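Local coordinates for response regulator receiver protein (Paraburkholderia phymatum, PDB 5TE9) that probably relays two-component signals as a CheY-like receiver domain that is switched by phosphorylation of an aspartate, at residues A[36-42]-A[131-136]; A[103-109]-A[125-131]. All blocks are in the same frame, centred on the assembly; numbering follows the deposited sequence.

Both contacts belong to the single (βα)5 receiver domain, and their centres lie about 15 Å apart. Interaction 2 pairs the two C-terminal strands of the parallel sheet, 103-107 and 126-128, the second of them at its edge; interaction 1 packs the end of helix 27-39 against the start of helix 133-142. Along the chain, 103-109 and 125-131 both fall between 36-42 and 131-136, Val131 being common to the two contacts. The segment 125-131 therefore leads from the sheet, past the predicted phosphorylation site, straight into the helix that meets 36-42. Interaction 1 also borders the second subunit, whereas interaction 2 stays within its own chain.

Interaction 1: residues A[36-42]-A[131-136]; sequences AFDYYKL and VDFTRF
Asp132 meets the methyl group of Ala36 through its backbone, Asp132 C lying 4.0 Å from Ala36 CB, just before helix 133-142 begins. Asp132 is the N-cap of that helix: its OD2 accepts from Arg135 N at 3.1 Å, the donor standing above the carboxylate plane. The chains come nearest at Ala36 and Phe133, CA to CA 5.1 Å, and Ala36 CB rests on Phe133 N at 3.5 Å. Phe133 CG lies anti to the backbone N (chi1 -176°), which carries the ring out to the end of the other helix. There it forms an offset stack with Tyr40, the planes only 7° from parallel and the centroids 4.4 Å apart. The offset places Tyr40 CB over the centre of the Phe133 ring, a CH-pi contact, while Tyr40 CD2 reaches back to Phe133 CB. Leu42 CD1 comes to the edge of the same ring. Leu42 is turned back toward it by the Schellman motif that ends helix 27-39, with Leu42 N bonded to Phe37 O and Lys41 N to Asp38 O. In the CheY-like fold this is where the first and last helices of the receiver domain pack together on one side of the sheet. One turn on, Phe136 offers a ring face to the edge of Phe37, with planes at 62° and Phe37 CZ 3.7 Å from Phe136 CE1. Leu42 CD1 touches Phe136 CE2 at 3.5 Å and also sits over the centre of the Phe37 ring. Both rings rest on Ile20 of strand 19-23, and Val150 of the second subunit packs on Phe136 and Leu42.

Interaction 2: residues A[103-109]-A[125-131]; sequences VVVLTTS and CYITKPV
Val105 and Thr107 each use both their N-H and their C=O on the segment 125-131, as in parallel pairing. Val105 N donates to Cys125 O at 2.8 Å and Val105 O accepts from Ile127 N at 3.2 Å; Thr107 N donates to Ile127 O, and Thr107 O receives Lys129 N at 2.8 Å. CA-H...O contacts fill in between, as from Leu106 CA to Ile127 O. The strand axes are turned 32° against each other.

On one face, Val105 and Tyr126 lie side by side, Val105 CB 3.5 Å from Tyr126 CD2. Thr107 and Thr128 cross at about a right angle further along that face, where Thr128 OG1 is held by Glu113. The other face carries Leu106 and Ile127. Ile127 CG1 sits between its backbone N and carbonyl carbon (chi1 64°), where it meets Val104 CG1 at 3.7 Å and Leu106 CD2 at 4.0 Å; Leu106 CD2 also touches Val131 CG2.

Beyond the strand, the Lys129 chain bends at chi3, passing CE near Leu106 CB and Thr108 CG2, and its NZ forms a salt bridge with Asp77, the predicted phosphoacceptor. The cis peptide before Pro130 follows. Lys129 and Thr107 match the conserved Lys and Thr of receiver active sites, and Thr107 with Tyr126 probably the Thr/Tyr switch pair. Ser109 caps helix 110-119 through Glu112 N. That helix covers Thr107 and Tyr126, helix 133-142 covers Val104 and Ile127 on the other face, and strand 71-76 bonds to the far side of strand 103-107.

Interaction 1: residues A[36-42]-A[131-136]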
ATOM      1  N   ALA A  36      -0.768   6.134  11.052  1.00 45.66           N
ATOM      2  CA  ALA A  36      -1.197   5.337   9.903  1.00 43.97           C
ATOM      3  C   ALA A  36      -0.004   4.926   9.050  1.00 46.99           C
ATOM      4  O   ALA A  36       0.162   3.743   8.732  1.00 48.37           O
ATOM      5  CB  ALA A  36      -2.212   6.116   9.065  1.00 41.24           C
ATOM      6  N   PHE A  37       0.837   5.899   8.673  1.00 48.15           N
ATOM      7  CA  PHE A  37       2.080   5.622   7.953  1.00 47.33           C
ATOM      8  C   PHE A  37       2.975   4.664   8.728  1.00 51.04           C
ATOM      9  O   PHE A  37       3.674   3.832   8.135  1.00 53.16           O
ATOM     10  CB  PHE A  37       2.843   6.924   7.699  1.00 45.80           C
ATOM     11  CG  PHE A  37       2.342   7.701   6.531  1.00 50.75           C
ATOM     12  CD1 PHE A  37       0.984   7.869   6.316  1.00 46.70           C
ATOM     13  CD2 PHE A  37       3.231   8.274   5.640  1.00 52.07           C
ATOM     14  CE1 PHE A  37       0.530   8.582   5.235  1.00 38.47           C
ATOM     15  CE2 PHE A  37       2.771   8.990   4.560  1.00 47.13           C
ATOM     16  CZ  PHE A  37       1.419   9.143   4.365  1.00 40.13           C
ATOM     17  N   ASP A  38       3.000   4.798  10.051  1.00 49.09           N
ATOM     18  CA  ASP A  38       3.842   3.942  10.879  1.00 53.12           C
ATOM     19  C   ASP A  38       3.294   2.521  10.963  1.00 51.39           C
ATOM     20  O   ASP A  38       4.011   1.561  10.678  1.00 53.54           O
ATOM     21  CB  ASP A  38       3.972   4.545  12.273  1.00 68.61           C
ATOM     22  CG  ASP A  38       5.268   4.163  12.942  1.00 90.64           C
ATOM     23  OD1 ASP A  38       6.328   4.454  12.350  1.00 98.86           O
ATOM     24  OD2 ASP A  38       5.232   3.582  14.052  1.00100.65           O
ATOM     25  N   TYR A  39       2.034   2.369  11.381  1.00 51.78           N
ATOM     26  CA  TYR A  39       1.487   1.039  11.622  1.00 59.49           C
ATOM     27  C   TYR A  39       1.360   0.240  10.328  1.00 59.54           C
ATOM     28  O   TYR A  39       1.531  -0.979  10.342  1.00 57.45           O
ATOM     29  CB  TYR A  39       0.122   1.119  12.313  1.00 68.49           C
ATOM     30  CG  TYR A  39       0.069   1.906  13.609  1.00 90.95           C
ATOM     31  CD1 TYR A  39       1.195   2.054  14.417  1.00102.04           C
ATOM     32  CD2 TYR A  39      -1.120   2.505  14.034  1.00 99.57           C
ATOM     33  CE1 TYR A  39       1.139   2.774  15.609  1.00105.49           C
ATOM     34  CE2 TYR A  39      -1.181   3.226  15.226  1.00104.11           C
ATOM     35  CZ  TYR A  39      -0.049   3.354  16.003  1.00106.90           C
ATOM     36  OH  TYR A  39      -0.099   4.065  17.181  1.00113.18           O
ATOM     37  N   TYR A  40       1.077   0.890   9.202  1.00 45.88           N
ATOM     38  CA  TYR A  40       0.910   0.164   7.949  1.00 43.21           C
ATOM     39  C   TYR A  40       2.160   0.172   7.083  1.00 42.87           C
ATOM     40  O   TYR A  40       2.100  -0.252   5.928  1.00 48.53           O
ATOM     41  CB  TYR A  40      -0.287   0.707   7.182  1.00 36.22           C
ATOM     42  CG  TYR A  40      -1.565   0.412   7.926  1.00 40.15           C
ATOM     43  CD1 TYR A  40      -2.195  -0.810   7.804  1.00 43.24           C
ATOM     44  CD2 TYR A  40      -2.115   1.331   8.775  1.00 39.32           C
ATOM     45  CE1 TYR A  40      -3.350  -1.090   8.493  1.00 44.97           C
ATOM     46  CE2 TYR A  40      -3.264   1.062   9.472  1.00 44.19           C
ATOM     47  CZ  TYR A  40      -3.885  -0.142   9.324  1.00 48.28           C
ATOM     48  OH  TYR A  40      -5.039  -0.394  10.029  1.00 58.29           O
ATOM     49  N   LYS A  41       3.292   0.623   7.617  1.00 43.09           N
ATOM     50  CA  LYS A  41       4.597   0.407   6.996  1.00 40.56           C
ATOM     51  C   LYS A  41       4.702   1.112   5.651  1.00 39.06           C
ATOM     52  O   LYS A  41       5.139   0.534   4.653  1.00 49.71           O
ATOM     53  CB  LYS A  41       4.902  -1.087   6.844  1.00 43.57           C
ATOM     54  CG  LYS A  41       5.371  -1.760   8.107  1.00 54.70           C
ATOM     55  CD  LYS A  41       4.706  -3.125   8.225  1.00 61.67           C
ATOM     56  CE  LYS A  41       5.686  -4.227   8.547  1.00 62.89           C
ATOM     57  NZ  LYS A  41       6.637  -4.484   7.456  1.00 63.44           N
ATOM     58  N   LEU A  42       4.281   2.369   5.620  1.00 35.01           N
ATOM     59  CA  LEU A  42       4.544   3.201   4.457  1.00 36.30           C
ATOM     60  C   LEU A  42       5.972   3.687   4.543  1.00 41.81           C
ATOM     61  O   LEU A  42       6.382   4.251   5.557  1.00 48.87           O
ATOM     62  CB  LEU A  42       3.588   4.390   4.389  1.00 45.82           C
ATOM     63  CG  LEU A  42       2.380   4.182   3.487  1.00 57.01           C
ATOM     64  CD1 LEU A  42       1.356   5.239   3.806  1.00 62.88           C
ATOM     65  CD2 LEU A  42       2.794   4.249   2.025  1.00 56.55           C
ATOM     66  N   VAL A 131      -6.721  11.944   7.671  1.00 39.24           N
ATOM     67  CA  VAL A 131      -6.116  11.057   6.691  1.00 37.96           C
ATOM     68  C   VAL A 131      -5.533   9.888   7.472  1.00 40.10           C
ATOM     69  O   VAL A 131      -4.347   9.837   7.797  1.00 48.05           O
ATOM     70  CB  VAL A 131      -5.071  11.771   5.843  1.00 41.70           C
ATOM     71  CG1 VAL A 131      -4.359  10.752   4.929  1.00 36.93           C
ATOM     72  CG2 VAL A 131      -5.744  12.864   5.045  1.00 40.18           C
ATOM     73  N   ASP A 132      -6.389   8.915   7.770  1.00 42.82           N
ATOM     74  CA  ASP A 132      -5.928   7.606   8.198  1.00 46.91           C
ATOM     75  C   ASP A 132      -5.499   6.806   6.970  1.00 48.01           C
ATOM     76  O   ASP A 132      -5.503   7.302   5.845  1.00 44.76           O
ATOM     77  CB  ASP A 132      -7.025   6.898   8.989  1.00 55.46           C
ATOM     78  CG  ASP A 132      -8.115   6.375   8.103  1.00 64.40           C
ATOM     79  OD1 ASP A 132      -8.641   5.279   8.395  1.00 74.94           O
ATOM     80  OD2 ASP A 132      -8.412   7.046   7.091  1.00 63.29           O
ATOM     81  N   PHE A 133      -5.125   5.545   7.177  1.00 51.01           N
ATOM     82  CA  PHE A 133      -4.570   4.761   6.077  1.00 44.66           C
ATOM     83  C   PHE A 133      -5.618   4.496   5.004  1.00 41.97           C
ATOM     84  O   PHE A 133      -5.307   4.523   3.812  1.00 45.36           O
ATOM     85  CB  PHE A 133      -3.980   3.448   6.596  1.00 51.06           C
ATOM     86  CG  PHE A 133      -3.308   2.619   5.533  1.00 40.12           C
ATOM     87  CD1 PHE A 133      -2.119   3.044   4.956  1.00 42.50           C
ATOM     88  CD2 PHE A 133      -3.853   1.420   5.127  1.00 47.20           C
ATOM     89  CE1 PHE A 133      -1.484   2.285   3.992  1.00 39.11           C
ATOM     90  CE2 PHE A 133      -3.232   0.645   4.150  1.00 47.12           C
ATOM     91  CZ  PHE A 133      -2.042   1.084   3.586  1.00 42.59           C
ATOM     92  N   THR A 134      -6.863   4.255   5.406  1.00 44.39           N
ATOM     93  CA  THR A 134      -7.931   4.060   4.430  1.00 44.94           C
ATOM     94  C   THR A 134      -8.057   5.259   3.496  1.00 51.30           C
ATOM     95  O   THR A 134      -8.027   5.111   2.266  1.00 54.67           O
ATOM     96  CB  THR A 134      -9.255   3.801   5.138  1.00 48.67           C
ATOM     97  OG1 THR A 134      -9.215   2.515   5.756  1.00 51.23           O
ATOM     98  CG2 THR A 134     -10.371   3.802   4.132  1.00 50.13           C
ATOM     99  N   ARG A 135      -8.204   6.461   4.063  1.00 50.15           N
ATOM    100  CA  ARG A 135      -8.344   7.643   3.226  1.00 47.88           C
ATOM    101  C   ARG A 135      -7.104   7.831   2.367  1.00 45.67           C
ATOM    102  O   ARG A 135      -7.207   8.158   1.182  1.00 54.43           O
ATOM    103  CB  ARG A 135      -8.629   8.882   4.083  1.00 49.17           C
ATOM    104  N   PHE A 136      -5.924   7.574   2.928  1.00 42.03           N
ATOM    105  CA  PHE A 136      -4.717   7.718   2.129  1.00 40.10           C
ATOM    106  C   PHE A 136      -4.710   6.729   0.978  1.00 43.69           C
ATOM    107  O   PHE A 136      -4.223   7.040  -0.116  1.00 46.03           O
ATOM    108  CB  PHE A 136      -3.476   7.531   2.981  1.00 40.84           C
ATOM    109  CG  PHE A 136      -2.198   7.653   2.208  1.00 42.64           C
ATOM    110  CD1 PHE A 136      -1.674   8.899   1.896  1.00 48.43           C
ATOM    111  CD2 PHE A 136      -1.522   6.531   1.787  1.00 41.84           C
ATOM    112  CE1 PHE A 136      -0.487   9.021   1.185  1.00 44.99           C
ATOM    113  CE2 PHE A 136      -0.341   6.650   1.079  1.00 43.45           C
ATOM    114  CZ  PHE A 136       0.181   7.896   0.786  1.00 38.50           C
TER

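Interaction 2: residues A[103-109]-A[125-131]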
ATOM      1  N   VAL A 103      -1.707  17.915  -5.504  1.00 38.54           N
ATOM      2  CA  VAL A 103      -2.265  18.528  -4.305  1.00 43.31           C
ATOM      3  C   VAL A 103      -3.603  17.873  -4.005  1.00 45.75           C
ATOM      4  O   VAL A 103      -4.473  17.780  -4.883  1.00 47.82           O
ATOM      5  CB  VAL A 103      -2.443  20.052  -4.461  1.00 38.65           C
ATOM      6  CG1 VAL A 103      -2.867  20.698  -3.129  1.00 37.54           C
ATOM      7  CG2 VAL A 103      -1.183  20.686  -4.990  1.00 44.67           C
ATOM      8  N   VAL A 104      -3.759  17.416  -2.768  1.00 42.45           N
ATOM      9  CA  VAL A 104      -5.029  16.950  -2.238  1.00 39.58           C
ATOM     10  C   VAL A 104      -5.462  17.951  -1.180  1.00 40.76           C
ATOM     11  O   VAL A 104      -4.682  18.276  -0.278  1.00 43.08           O
ATOM     12  CB  VAL A 104      -4.900  15.538  -1.645  1.00 40.14           C
ATOM     13  CG1 VAL A 104      -6.074  15.230  -0.737  1.00 40.41           C
ATOM     14  CG2 VAL A 104      -4.775  14.512  -2.754  1.00 45.52           C
ATOM     15  N   VAL A 105      -6.684  18.452  -1.296  1.00 38.38           N
ATOM     16  CA  VAL A 105      -7.226  19.425  -0.354  1.00 34.65           C
ATOM     17  C   VAL A 105      -8.065  18.683   0.669  1.00 36.95           C
ATOM     18  O   VAL A 105      -8.897  17.844   0.308  1.00 53.87           O
ATOM     19  CB  VAL A 105      -8.062  20.494  -1.078  1.00 42.33           C
ATOM     20  CG1 VAL A 105      -8.785  21.388  -0.069  1.00 40.00           C
ATOM     21  CG2 VAL A 105      -7.182  21.316  -2.007  1.00 39.22           C
ATOM     22  N   LEU A 106      -7.838  18.973   1.939  1.00 38.28           N
ATOM     23  CA  LEU A 106      -8.603  18.355   3.002  1.00 39.53           C
ATOM     24  C   LEU A 106      -9.900  19.113   3.215  1.00 44.18           C
ATOM     25  O   LEU A 106      -9.896  20.339   3.356  1.00 49.26           O
ATOM     26  CB  LEU A 106      -7.800  18.348   4.293  1.00 42.61           C
ATOM     27  CG  LEU A 106      -6.500  17.575   4.212  1.00 40.37           C
ATOM     28  CD1 LEU A 106      -5.843  17.522   5.585  1.00 37.66           C
ATOM     29  CD2 LEU A 106      -6.836  16.195   3.697  1.00 39.03           C
ATOM     30  N   THR A 107     -11.003  18.386   3.238  1.00 43.02           N
ATOM     31  CA  THR A 107     -12.290  18.938   3.612  1.00 43.77           C
ATOM     32  C   THR A 107     -12.680  18.367   4.962  1.00 50.12           C
ATOM     33  O   THR A 107     -12.164  17.335   5.386  1.00 55.01           O
ATOM     34  CB  THR A 107     -13.353  18.604   2.566  1.00 49.77           C
ATOM     35  OG1 THR A 107     -13.521  17.180   2.496  1.00 53.91           O
ATOM     36  CG2 THR A 107     -12.921  19.125   1.206  1.00 48.26           C
ATOM     37  N   THR A 108     -13.582  19.050   5.650  1.00 55.34           N
ATOM     38  CA  THR A 108     -13.943  18.596   6.982  1.00 57.43           C
ATOM     39  C   THR A 108     -15.170  17.699   6.981  1.00 61.41           C
ATOM     40  O   THR A 108     -15.502  17.129   8.026  1.00 69.17           O
ATOM     41  CB  THR A 108     -14.175  19.795   7.916  1.00 60.75           C
ATOM     42  OG1 THR A 108     -15.316  20.537   7.477  1.00 66.39           O
ATOM     43  CG2 THR A 108     -12.966  20.709   7.916  1.00 58.37           C
ATOM     44  N   SER A 109     -15.840  17.553   5.844  1.00 59.82           N
ATOM     45  CA  SER A 109     -17.063  16.769   5.775  1.00 70.72           C
ATOM     46  C   SER A 109     -17.264  16.303   4.343  1.00 76.51           C
ATOM     47  O   SER A 109     -17.036  17.069   3.402  1.00 77.86           O
ATOM     48  CB  SER A 109     -18.282  17.580   6.234  1.00 76.17           C
ATOM     49  OG  SER A 109     -18.751  18.421   5.194  1.00 76.45           O
ATOM     50  N   CYS A 125      -9.015  15.492  -6.273  1.00 74.30           N
ATOM     51  CA  CYS A 125      -7.981  16.023  -5.396  1.00 67.89           C
ATOM     52  C   CYS A 125      -8.547  16.531  -4.073  1.00 59.06           C
ATOM     53  O   CYS A 125      -8.028  17.495  -3.511  1.00 64.41           O
ATOM     54  CB  CYS A 125      -7.223  17.142  -6.112  1.00 73.83           C
ATOM     55  SG  CYS A 125      -6.424  16.617  -7.650  1.00 77.52           S
ATOM     56  N   TYR A 126      -9.602  15.896  -3.571  1.00 51.28           N
ATOM     57  CA  TYR A 126     -10.244  16.273  -2.320  1.00 50.46           C
ATOM     58  C   TYR A 126     -10.576  15.008  -1.551  1.00 51.22           C
ATOM     59  O   TYR A 126     -11.106  14.055  -2.130  1.00 50.35           O
ATOM     60  CB  TYR A 126     -11.529  17.074  -2.561  1.00 56.99           C
ATOM     61  CG  TYR A 126     -11.310  18.365  -3.307  1.00 64.82           C
ATOM     62  CD1 TYR A 126     -11.291  18.391  -4.694  1.00 69.37           C
ATOM     63  CD2 TYR A 126     -11.111  19.554  -2.625  1.00 70.09           C
ATOM     64  CE1 TYR A 126     -11.073  19.556  -5.379  1.00 74.36           C
ATOM     65  CE2 TYR A 126     -10.898  20.728  -3.299  1.00 75.26           C
ATOM     66  CZ  TYR A 126     -10.880  20.724  -4.678  1.00 79.60           C
ATOM     67  OH  TYR A 126     -10.663  21.899  -5.351  1.00 85.81           O
ATOM     68  N   ILE A 127     -10.248  14.987  -0.256  1.00 50.70           N
ATOM     69  CA  ILE A 127     -10.672  13.914   0.631  1.00 52.82           C
ATOM     70  C   ILE A 127     -10.983  14.511   1.987  1.00 55.03           C
ATOM     71  O   ILE A 127     -10.406  15.524   2.394  1.00 59.86           O
ATOM     72  CB  ILE A 127      -9.645  12.775   0.805  1.00 57.45           C
ATOM     73  CG1 ILE A 127      -8.383  13.280   1.468  1.00 65.40           C
ATOM     74  CG2 ILE A 127      -9.324  12.080  -0.505  1.00 59.89           C
ATOM     75  CD1 ILE A 127      -7.724  12.204   2.279  1.00 73.98           C
ATOM     76  N   THR A 128     -11.913  13.876   2.682  1.00 50.86           N
ATOM     77  CA  THR A 128     -12.293  14.327   4.002  1.00 47.47           C
ATOM     78  C   THR A 128     -11.215  13.947   5.001  1.00 54.83           C
ATOM     79  O   THR A 128     -10.581  12.895   4.891  1.00 56.00           O
ATOM     80  CB  THR A 128     -13.631  13.717   4.373  1.00 47.92           C
ATOM     81  OG1 THR A 128     -14.529  13.935   3.278  1.00 51.86           O
ATOM     82  CG2 THR A 128     -14.200  14.378   5.609  1.00 51.09           C
ATOM     83  N   LYS A 129     -10.968  14.820   5.931  1.00 58.39           N
ATOM     84  CA  LYS A 129      -9.987  14.470   6.930  1.00 57.77           C
ATOM     85  C   LYS A 129     -10.684  13.791   8.103  1.00 64.30           C
ATOM     86  O   LYS A 129     -11.903  13.910   8.265  1.00 68.26           O
ATOM     87  CB  LYS A 129      -9.230  15.720   7.363  1.00 54.30           C
ATOM     88  CG  LYS A 129      -9.917  16.509   8.403  1.00 61.23           C
ATOM     89  CD  LYS A 129      -9.011  17.604   8.905  1.00 70.41           C
ATOM     90  CE  LYS A 129      -9.256  18.892   8.155  1.00 72.65           C
ATOM     91  NZ  LYS A 129      -8.854  20.065   8.971  1.00 78.78           N
ATOM     92  N   PRO A 130      -9.949  13.051   8.946  1.00 62.99           N
ATOM     93  CA  PRO A 130      -8.494  12.890   8.974  1.00 55.15           C
ATOM     94  C   PRO A 130      -8.014  11.896   7.954  1.00 48.91           C
ATOM     95  O   PRO A 130      -8.790  11.112   7.444  1.00 51.45           O
ATOM     96  CB  PRO A 130      -8.227  12.388  10.385  1.00 61.69           C
ATOM     97  CG  PRO A 130      -9.431  11.583  10.691  1.00 68.74           C
ATOM     98  CD  PRO A 130     -10.598  12.258  10.003  1.00 68.20           C
ATOM     99  N   VAL A 131      -6.721  11.944   7.671  1.00 39.24           N
ATOM    100  CA  VAL A 131      -6.116  11.057   6.691  1.00 37.96           C
ATOM    101  C   VAL A 131      -5.533   9.888   7.472  1.00 40.10           C
ATOM    102  O   VAL A 131      -4.347   9.837   7.797  1.00 48.05           O
ATOM    103  CB  VAL A 131      -5.071  11.771   5.843  1.00 41.70           C
ATOM    104  CG1 VAL A 131      -4.359  10.752   4.929  1.00 36.93           C
ATOM    105  CG2 VAL A 131      -5.744  12.864   5.045  1.00 40.18           C
TER